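Local coordinates for protein 16S rRNA methylase (Uncultured bacterium, PDB 7JLZ) that probably methylates N1 of adenine 1408 in the 16S rRNA of the 30S ribosomal subunit, a modification that confers resistance to aminoglycosides, at residues 2-6 and 7-11; 184-188 and 189-193. All coordinates share one frame; numbering follows the deposited sequence.

Contact 1: residues 2-6 and 7-11; sequences KVVTG and KSIKE. With SO4 (sulfate ion), chain B.
A beta hairpin with a two-residue loop at the N-terminus pairs strand 2-5 with strand 8-11 through a type II' turn from Thr-5 to Ser-8. Val-3 and Lys-10 form one hydrogen-bonded pair, with Val-3 N 2.8 Å from Lys-10 O; Thr-5 and Ser-8 form the other and close the turn. Thr-5 O is gripped twice by Ser-8: the backbone N approaches from above the carbonyl plane, while OG, 3.2 Å from Thr-5 O, lies in that plane on a lone pair. On the face carrying Lys-2, Val-4, Ile-9 and Glu-11, Val-4 CG2 meets CG2 of one of two Ile-9 conformers at 3.8 Å, and Leu-80 packs against both side chains. Bends at chi2 (-64°) and chi4 bring Lys-2 NZ round toward the outstretched Glu-11, whose OE1 remains 3.9 Å from it; a water accepting from NZ and donating to OE1 supplements this long salt bridge. At the turn, Gly-6 has a positive phi of 62°, and Lys-7 N gives a nearly straight bond of 2.8 Å to O4 of a sulfate, which Arg-66 also holds. Backbone hydrogen bonds of Lys-2 with Leu-80 and of Val-4 with Tyr-78 set the first strand beside strand 76-80, and the glycine at the first corner is the classic signature of a type II' beta hairpin.

Contact 2: residues 184-188 and 189-193; sequences DLKPI and ESTWS. With SO4 (sulfate ion), chain E.
Lys-186 and Thr-191 meet with their side chains at about a right angle beside a sulfate ion, which Lys-186 reaches with NZ and Thr-191 with its backbone N. The lysine leaves the backbone with CG anti to N (chi1 -179°) and then bends at chi2 (77°), which turns its outer end back toward the loop although its CB points away from it. Lys-186 NZ donates to sulfate O3 at 3.0 Å and only weakly to O1; the bond from Lys-186 NZ to Thr-191 OG1, at 3.5 Å, is weak too. The same O3 receives the backbone N of Thr-191 at 2.9 Å in an almost straight bond (N-H...O 175°), while Ser-190 OG donates to O2 of the ion at 2.7 Å. Ser-190 OG also accepts from Ser-193 N at 3.1 Å and from the backbone N of Trp-192, an ST motif and ST turn that fold the chain round the serine. The indole of Trp-192 carries Thr-191 CG2 over the centre of one face, 3.7 Å above the plane, and has sulfate O1 in plane at its edge.

Leu-185 and Glu-189 lie side by side and point the same way, their backbones joined by Glu-189 N to Leu-185 O at 2.9 Å. Helix 37-45 adjoins this turn: Arg-37 bonds both Lys-186 O and the sulfate, and Tyr-38 touches Pro-187 and Ile-188. With a lysine, an arginine, a backbone N-H and a serine hydroxyl directed at one tetrahedral ion, the chemistry is that of an oxyanion-binding surface, and in an enzyme thought to act on rRNA it is consistent with an ability to receive a phosphate.

Overall arrangement
Contacts 1 and 2 lie at separate places on the surface of one Rossmann-like methyltransferase chain, their centres 25 Å apart and their nearest atoms about 17 Å apart. The hairpin of residues 2-11 flanks strand 76-80, an outermost strand of the seven-stranded sheet. Residues 184-193 lie in the connection from strand 172-179, the outermost strand at the other end, to its neighbour 205-211. A sulfate is bound at each contact with an arginine of a neighbouring helix, Arg-66 or Arg-37, and another lies about 4 Å from the Lys-2 side chain. These ions probably come from the crystallisation liquor, yet they may mark anion-binding positions on this presumed RNA-modifying enzyme.

Contact 1: residues 2-6 and 7-11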
loop_
_atom_site.group_PDB
_atom_site.type_symbol
_atom_site.label_atom_id
_atom_site.label_comp_id
_atom_site.label_asym_id
_atom_site.label_seq_id
_atom_site.Cartn_x
_atom_site.Cartn_y
_atom_site.Cartn_z
ATOM N N LYS A 2 -15.250 6.360 -5.511
ATOM C CA LYS A 2 -15.673 7.313 -4.495
ATOM C C LYS A 2 -14.442 7.899 -3.810
ATOM O O LYS A 2 -13.693 7.173 -3.149
ATOM C CB LYS A 2 -16.602 6.638 -3.484
ATOM C CG LYS A 2 -17.916 6.107 -4.081
ATOM C CD LYS A 2 -18.803 7.218 -4.632
ATOM C CE LYS A 2 -20.212 6.697 -5.049
ATOM N NZ LYS A 2 -20.173 5.713 -6.169
ATOM N N VAL A 3 -14.239 9.207 -3.985
ATOM C CA VAL A 3 -13.093 9.933 -3.446
ATOM C C VAL A 3 -13.501 10.566 -2.123
ATOM O O VAL A 3 -14.558 11.204 -2.038
ATOM C CB VAL A 3 -12.596 10.988 -4.451
ATOM C CG1 VAL A 3 -11.569 11.908 -3.834
ATOM C CG2 VAL A 3 -12.011 10.301 -5.703
ATOM N N VAL A 4 -12.677 10.381 -1.091
ATOM C CA VAL A 4 -12.956 10.891 0.245
ATOM C C VAL A 4 -12.302 12.255 0.419
ATOM O O VAL A 4 -11.106 12.424 0.153
ATOM C CB VAL A 4 -12.458 9.917 1.329
ATOM C CG1 VAL A 4 -12.701 10.490 2.736
ATOM C CG2 VAL A 4 -13.109 8.544 1.180
ATOM N N THR A 5 -13.077 13.219 0.914
ATOM C CA THR A 5 -12.560 14.538 1.291
ATOM C C THR A 5 -13.245 14.919 2.600
ATOM O O THR A 5 -14.405 15.343 2.595
ATOM C CB THR A 5 -12.811 15.582 0.207
ATOM O OG1 THR A 5 -12.138 15.198 -0.999
ATOM C CG2 THR A 5 -12.292 16.929 0.640
ATOM N N GLY A 6 -12.537 14.747 3.710
ATOM C CA GLY A 6 -13.141 15.019 5.007
ATOM C C GLY A 6 -14.320 14.097 5.251
ATOM O O GLY A 6 -14.257 12.884 5.012
ATOM N N LYS A 7 -15.429 14.679 5.688
ATOM C CA LYS A 7 -16.626 13.909 5.992
ATOM C C LYS A 7 -17.465 13.616 4.758
ATOM O O LYS A 7 -18.591 13.125 4.895
ATOM C CB LYS A 7 -17.471 14.640 7.038
ATOM C CG LYS A 7 -16.823 14.660 8.412
ATOM C CD LYS A 7 -17.809 15.062 9.498
ATOM C CE LYS A 7 -17.137 15.065 10.862
ATOM N NZ LYS A 7 -18.124 15.257 11.961
ATOM N N SER A 8 -16.950 13.880 3.561
ATOM C CA SER A 8 -17.740 13.712 2.351
ATOM C C SER A 8 -17.051 12.777 1.370
ATOM O O SER A 8 -15.823 12.631 1.362
ATOM C CB SER A 8 -18.009 15.062 1.668
ATOM O OG SER A 8 -17.014 15.342 0.700
ATOM N N ILE A 9 -17.872 12.131 0.549
ATOM C CA ILE A 9 -17.358 11.341 -0.562
ATOM C C ILE A 9 -18.025 11.821 -1.836
ATOM O O ILE A 9 -19.179 12.256 -1.845
ATOM C CB ILE A 9 -17.547 9.815 -0.406
ATOM C CG1 ILE A 9 -19.027 9.443 -0.375
ATOM C CG2 ILE A 9 -16.808 9.291 0.835
ATOM C CD1 ILE A 9 -19.265 7.953 -0.457
ATOM N N LYS A 10 -17.260 11.772 -2.922
ATOM C CA LYS A 10 -17.750 12.242 -4.211
ATOM C C LYS A 10 -17.324 11.268 -5.287
ATOM O O LYS A 10 -16.212 10.733 -5.248
ATOM C CB LYS A 10 -17.236 13.639 -4.568
ATOM C CG LYS A 10 -17.583 14.711 -3.552
ATOM C CD LYS A 10 -17.368 16.102 -4.118
ATOM C CE LYS A 10 -17.047 17.101 -3.015
ATOM N NZ LYS A 10 -16.782 18.468 -3.554
ATOM N N GLU A 11 -18.215 11.052 -6.245
ATOM C CA GLU A 11 -17.918 10.155 -7.346
ATOM C C GLU A 11 -16.986 10.828 -8.344
ATOM O O GLU A 11 -17.196 11.980 -8.736
ATOM C CB GLU A 11 -19.189 9.722 -8.049
ATOM C CG GLU A 11 -18.882 8.851 -9.242
ATOM C CD GLU A 11 -20.117 8.326 -9.880
ATOM O OE1 GLU A 11 -20.328 7.096 -9.812
ATOM O OE2 GLU A 11 -20.882 9.150 -10.433
HETATM S S SO4 B . -15.335 18.450 6.652
HETATM O O1 SO4 B . -15.203 17.740 7.894
HETATM O O2 SO4 B . -14.135 19.200 6.397
HETATM O O3 SO4 B . -16.454 19.350 6.732
HETATM O O4 SO4 B . -15.550 17.512 5.584
HETATM O O HOH W 1 -18.492 5.553 -8.503
#

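Contact 2: residues 184-188 and 189-193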
loop_
_atom_site.group_PDB
_atom_site.type_symbol
_atom_site.label_atom_id
_atom_site.label_comp_id
_atom_site.label_asym_id
_atom_site.label_seq_id
_atom_site.Cartn_x
_atom_site.Cartn_y
_atom_site.Cartn_z
ATOM N N ASP A 184 12.153 5.281 8.229
ATOM C CA ASP A 184 11.137 4.739 7.334
ATOM C C ASP A 184 9.787 4.555 8.011
ATOM O O ASP A 184 8.769 4.484 7.315
ATOM C CB ASP A 184 11.596 3.390 6.778
ATOM C CG ASP A 184 13.077 3.362 6.476
ATOM O OD1 ASP A 184 13.511 4.101 5.567
ATOM O OD2 ASP A 184 13.809 2.616 7.163
ATOM N N LEU A 185 9.768 4.449 9.344
ATOM C CA LEU A 185 8.517 4.359 10.088
ATOM C C LEU A 185 7.768 5.678 10.092
ATOM O O LEU A 185 6.531 5.689 10.120
ATOM C CB LEU A 185 8.793 3.948 11.532
ATOM C CG LEU A 185 8.298 2.598 12.034
ATOM C CD1 LEU A 185 8.986 1.506 11.240
ATOM C CD2 LEU A 185 8.591 2.458 13.521
ATOM N N LYS A 186 8.501 6.789 10.101
ATOM C CA LYS A 186 7.894 8.108 10.242
ATOM C C LYS A 186 6.774 8.377 9.244
ATOM O O LYS A 186 5.731 8.908 9.657
ATOM C CB LYS A 186 8.996 9.174 10.139
ATOM C CG LYS A 186 8.515 10.602 10.281
ATOM C CD LYS A 186 8.231 10.936 11.722
ATOM C CE LYS A 186 8.396 12.412 11.984
ATOM N NZ LYS A 186 8.520 12.630 13.446
ATOM N N PRO A 187 6.889 8.048 7.957
ATOM C CA PRO A 187 5.723 8.250 7.090
ATOM C C PRO A 187 4.532 7.387 7.465
ATOM O O PRO A 187 3.390 7.790 7.222
ATOM C CB PRO A 187 6.249 7.890 5.690
ATOM C CG PRO A 187 7.716 8.005 5.786
ATOM C CD PRO A 187 8.090 7.666 7.192
ATOM N N ILE A 188 4.765 6.206 8.033
ATOM C CA ILE A 188 3.683 5.258 8.297
ATOM C C ILE A 188 2.950 5.608 9.590
ATOM O O ILE A 188 1.714 5.644 9.635
ATOM C CB ILE A 188 4.253 3.828 8.353
ATOM C CG1 ILE A 188 4.966 3.472 7.045
ATOM C CG2 ILE A 188 3.162 2.821 8.694
ATOM C CD1 ILE A 188 5.876 2.283 7.162
ATOM N N GLU A 189 3.712 5.858 10.665
ATOM C CA GLU A 189 3.236 5.952 12.041
ATOM C C GLU A 189 3.721 7.257 12.651
ATOM O O GLU A 189 4.879 7.627 12.467
ATOM C CB GLU A 189 3.824 4.820 12.894
ATOM C CG GLU A 189 2.921 3.688 13.290
ATOM C CD GLU A 189 3.542 2.898 14.433
ATOM O OE1 GLU A 189 4.721 3.158 14.749
ATOM O OE2 GLU A 189 2.861 2.035 15.025
ATOM N N SER A 190 2.869 7.920 13.428
ATOM C CA SER A 190 3.351 8.998 14.280
ATOM C C SER A 190 4.365 8.471 15.291
ATOM O O SER A 190 4.172 7.414 15.898
ATOM C CB SER A 190 2.184 9.653 15.013
ATOM O OG SER A 190 2.646 10.353 16.139
ATOM N N THR A 191 5.455 9.226 15.494
ATOM C CA THR A 191 6.454 8.809 16.466
ATOM C C THR A 191 5.941 8.953 17.893
ATOM O O THR A 191 6.274 8.143 18.764
ATOM C CB THR A 191 7.739 9.633 16.307
ATOM O OG1 THR A 191 8.222 9.521 14.964
ATOM C CG2 THR A 191 8.811 9.172 17.279
ATOM N N TRP A 192 5.126 9.969 18.149
ATOM C CA TRP A 192 4.848 10.387 19.513
ATOM C C TRP A 192 3.448 10.044 20.010
ATOM O O TRP A 192 3.207 10.145 21.220
ATOM C CB TRP A 192 5.101 11.897 19.637
ATOM C CG TRP A 192 6.499 12.244 19.193
ATOM C CD1 TRP A 192 6.859 12.901 18.053
ATOM C CD2 TRP A 192 7.718 11.902 19.863
ATOM N NE1 TRP A 192 8.229 13.007 17.984
ATOM C CE2 TRP A 192 8.779 12.402 19.085
ATOM C CE3 TRP A 192 8.012 11.218 21.046
ATOM C CZ2 TRP A 192 10.112 12.240 19.451
ATOM C CZ3 TRP A 192 9.340 11.068 21.419
ATOM C CH2 TRP A 192 10.371 11.583 20.626
ATOM N N SER A 193 2.544 9.602 19.131
ATOM C CA SER A 193 1.187 9.261 19.558
ATOM C C SER A 193 1.217 8.146 20.597
ATOM O O SER A 193 2.132 7.317 20.615
ATOM C CB SER A 193 0.380 8.825 18.353
ATOM O OG SER A 193 1.056 7.741 17.751
HETATM S S SO4 E . 4.852 12.820 14.527
HETATM O O1 SO4 E . 5.632 14.020 14.670
HETATM O O2 SO4 E . 4.279 12.464 15.800
HETATM O O3 SO4 E . 5.700 11.753 14.078
HETATM O O4 SO4 E . 3.802 13.051 13.570
#